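Uncharacterized lipoprotein GfcB (Escherichia coli K12, PDB 2IN5) is a membrane-anchored lipoprotein of the YjbF family that probably serves in making or exporting group 4 capsule polysaccharide. Local coordinates at the interface of chains A and B. Sequence-based numbering; all coordinates share one arbitrary frame. Chains: chain A/B, Hypothetical lipoprotein ymcC.

Contact 1: the interface of chains A and B. Residues chain A 9, 13, 34, 50-52; chain B 7-8.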
# COMPACT_ATOMS: atom_id res chain seq x y z
N VAL A 9 -6.15 -8.89 1.49
CA VAL A 9 -4.78 -9.30 1.27
C VAL A 9 -4.34 -10.30 2.33
O VAL A 9 -3.78 -11.33 2.00
CB VAL A 9 -3.83 -8.09 1.24
CG1 VAL A 9 -2.38 -8.54 1.33
CG2 VAL A 9 -4.05 -7.32 -0.06
N ARG A 13 -3.75 -14.13 1.42
CA ARG A 13 -2.32 -14.38 1.53
C ARG A 13 -2.13 -15.58 2.47
O ARG A 13 -1.32 -16.46 2.21
CB ARG A 13 -1.61 -13.15 2.09
CG ARG A 13 -0.10 -13.29 2.28
CD ARG A 13 0.53 -11.93 2.58
NE ARG A 13 -0.06 -11.34 3.78
CZ ARG A 13 0.42 -11.51 5.01
NH1 ARG A 13 1.50 -12.25 5.20
NH2 ARG A 13 -0.21 -10.97 6.04
N TYR A 34 -1.52 -13.76 -9.84
CA TYR A 34 -0.70 -12.59 -9.52
C TYR A 34 0.80 -12.87 -9.49
O TYR A 34 1.23 -14.01 -9.42
CB TYR A 34 -1.13 -12.01 -8.17
CG TYR A 34 -1.46 -13.07 -7.14
CD1 TYR A 34 -0.45 -13.79 -6.51
CD2 TYR A 34 -2.78 -13.37 -6.84
CE1 TYR A 34 -0.75 -14.80 -5.60
CE2 TYR A 34 -3.10 -14.38 -5.93
CZ TYR A 34 -2.08 -15.09 -5.32
OH TYR A 34 -2.41 -16.08 -4.43
N VAL A 50 4.78 -12.74 -2.32
CA VAL A 50 3.74 -12.42 -3.28
C VAL A 50 3.57 -10.90 -3.44
O VAL A 50 3.89 -10.15 -2.52
CB VAL A 50 2.39 -13.06 -2.82
CG1 VAL A 50 1.97 -12.49 -1.48
CG2 VAL A 50 1.31 -12.83 -3.85
N LEU A 51 3.11 -10.44 -4.61
CA LEU A 51 2.92 -9.01 -4.82
C LEU A 51 1.55 -8.64 -4.33
O LEU A 51 0.54 -8.99 -4.94
CB LEU A 51 3.05 -8.64 -6.31
CG LEU A 51 2.72 -7.19 -6.74
CD1 LEU A 51 3.58 -6.18 -5.97
CD2 LEU A 51 2.95 -7.05 -8.23
N GLY A 52 1.52 -7.94 -3.20
CA GLY A 52 0.25 -7.55 -2.62
C GLY A 52 -0.40 -6.38 -3.33
O GLY A 52 -1.58 -6.44 -3.66
N SER B 7 -0.89 -7.68 -9.31
CA SER B 7 -0.86 -7.71 -7.87
C SER B 7 -2.14 -8.38 -7.41
O SER B 7 -3.09 -8.49 -8.19
CB SER B 7 -0.85 -6.29 -7.31
OG SER B 7 -2.13 -5.72 -7.49
N MSE B 8 -2.16 -8.80 -6.16
CA MSE B 8 -3.34 -9.43 -5.58
C MSE B 8 -4.55 -8.49 -5.63
O MSE B 8 -5.68 -8.94 -5.79
CB MSE B 8 -3.08 -9.83 -4.13
CG MSE B 8 -2.07 -10.96 -3.92
SE MSE B 8 -2.13 -11.57 -2.03
CE MSE B 8 -3.57 -12.86 -2.24

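Contact 2: the interface of chains A and B. Residues chain A 8-9, 12-13; chain B 8, 12, 52.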
# COMPACT_ATOMS: atom_id res chain seq x y z
N MSE A 8 -8.55 -8.28 2.66
CA MSE A 8 -8.51 -9.32 1.64
C MSE A 8 -7.10 -9.80 1.41
O MSE A 8 -6.86 -10.97 1.15
CB MSE A 8 -9.06 -8.81 0.31
CG MSE A 8 -10.54 -8.53 0.26
SE MSE A 8 -11.06 -8.50 -1.59
CE MSE A 8 -12.95 -8.21 -1.43
N VAL A 9 -6.15 -8.89 1.49
CA VAL A 9 -4.78 -9.30 1.27
C VAL A 9 -4.34 -10.30 2.33
O VAL A 9 -3.78 -11.33 2.00
CB VAL A 9 -3.83 -8.09 1.24
CG1 VAL A 9 -2.38 -8.54 1.33
CG2 VAL A 9 -4.05 -7.32 -0.06
N PHE A 12 -6.43 -13.82 1.83
CA PHE A 12 -6.01 -14.61 0.68
C PHE A 12 -4.53 -14.94 0.71
O PHE A 12 -4.10 -15.93 0.12
CB PHE A 12 -6.40 -13.88 -0.61
CG PHE A 12 -7.87 -13.94 -0.90
CD1 PHE A 12 -8.39 -14.96 -1.69
CD2 PHE A 12 -8.74 -13.02 -0.33
CE1 PHE A 12 -9.77 -15.08 -1.89
CE2 PHE A 12 -10.13 -13.13 -0.53
CZ PHE A 12 -10.64 -14.16 -1.31
N ARG A 13 -3.75 -14.13 1.42
CA ARG A 13 -2.32 -14.38 1.53
C ARG A 13 -2.13 -15.58 2.47
O ARG A 13 -1.32 -16.46 2.21
CB ARG A 13 -1.61 -13.15 2.09
CG ARG A 13 -0.10 -13.29 2.28
CD ARG A 13 0.53 -11.93 2.58
NE ARG A 13 -0.06 -11.34 3.78
CZ ARG A 13 0.42 -11.51 5.01
NH1 ARG A 13 1.50 -12.25 5.20
NH2 ARG A 13 -0.21 -10.97 6.04
N MSE B 8 -2.16 -8.80 -6.16
CA MSE B 8 -3.34 -9.43 -5.58
C MSE B 8 -4.55 -8.49 -5.63
O MSE B 8 -5.68 -8.94 -5.79
CB MSE B 8 -3.08 -9.83 -4.13
CG MSE B 8 -2.07 -10.96 -3.92
SE MSE B 8 -2.13 -11.57 -2.03
CE MSE B 8 -3.57 -12.86 -2.24
N PHE B 12 -8.15 -9.23 -7.10
CA PHE B 12 -9.40 -9.12 -6.34
C PHE B 12 -10.35 -8.25 -7.13
O PHE B 12 -11.53 -8.56 -7.24
CB PHE B 12 -9.17 -8.51 -4.96
CG PHE B 12 -8.24 -9.30 -4.08
CD1 PHE B 12 -8.15 -10.68 -4.22
CD2 PHE B 12 -7.45 -8.65 -3.13
CE1 PHE B 12 -7.26 -11.41 -3.42
CE2 PHE B 12 -6.57 -9.37 -2.33
CZ PHE B 12 -6.47 -10.75 -2.47
N GLY B 52 -9.16 -3.98 1.14
CA GLY B 52 -8.08 -4.63 0.42
C GLY B 52 -6.86 -4.91 1.26
O GLY B 52 -6.31 -6.02 1.24

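Contact 1: the interface of chains A and B
B:Met8, a selenomethionine, packs its side chain against A:Tyr34 and A:Val50 of the partner chain. Its CG lies over the centre of the tyrosine ring, 3.9 Å from the centroid, in a CH-pi contact. The two side chains cross obliquely. On another flank CG meets the methyl CG2 of A:Val50 at 3.9 Å, and here the side chains run at about a right angle.

The chain of B:Met8 then bends at its last torsion (chi3 87°). This turn brings the terminal methyl CE back to the far end of the tyrosine ring, 4.0 Å from A:Tyr34 CE2. CE also comes 3.9 Å from the backbone N of A:Arg13. The selenium, B:Met8 SE, lies 4.1 Å from A:Val50 CG2.

The backbone fixes the root of this side chain. B:Met8 N donates a hydrogen bond to A:Leu51 O at 3.0 Å, which ties the start of the helix to the strand. Just before it, B:Ser7 CB rests 3.7 Å from A:Leu51 CG, and A:Tyr34 CB touches the B:Ser7 carbonyl carbon. These contacts hold the chain between strand and tyrosine.

B:Met8 is the first residue of helix 8-16. It docks on strand 47-55 of chain A, between the loop residue A:Tyr34 and helix 8-18.

Contact 2: the interface of chains A and B
A:Val9 N donates a hydrogen bond to the backbone carbonyl of B:Gly52, 2.9 Å from its O. The bond ties the start of helix 8-18 of chain A to strand 46-55 of chain B.

Beside it, the ring of B:Phe12 lies against A:Met8 with one face and meets A:Phe12 with its CE1/CZ rim. The two phenylalanine side chains run antiparallel. B:Phe12 brings CE1 over the CG side of the A:Phe12 face, 3.6 Å from A:Phe12 CG, with the ring planes about 47° apart. Its CZ meets A:Phe12 CB. A:Met8 lies over one face of the B:Phe12 ring, its CB 3.7 Å from B:Phe12 CE2. The selenium of A:Met8 follows the base of the ring, 3.8 Å from B:Phe12 CG. The CG-SE bond of A:Met8 runs nearly anti to its CA-CB bond (chi2 -161°), which carries the selenium along the ring to that base. A:Val9 CG2 sits at the ring edge, in its plane, 4.0 Å from B:Phe12 CE2. An alanine in place of B:Phe12 is likely to open a gap beneath A:Met8 and take away the rim that packs on A:Phe12, leaving that ring freer to turn.

Within chain B, the carbonyl O of B:Met8 lies above the B:Phe12 ring on the face opposite A:Met8, toward the rim. The methyl CE of B:Met8 closes the patch against A:Phe12 CB at 3.4 Å.

The site joins the N-terminal helices of the two copies through apolar side chains. It helps hold together the two-fold pair of the deposited assembly. The structure alone does not show whether this dimer forms in the cell.

The C-alpha centres of contact 1 and contact 2 lie about 6 Å apart, so the two form one continuous patch. They share A:Val9, A:Arg13 and B:Met8. B:Met8 links them, with its side chain reaching from the strand side of contact 1 to the paired helices of contact 2. Each N-terminal helix therefore meets both the partner's helix and its strand near residue 52. The interface is two-fold symmetric, so both contacts recur with the chains exchanged. This reciprocal docking would probably steady the pair if the dimer is biological.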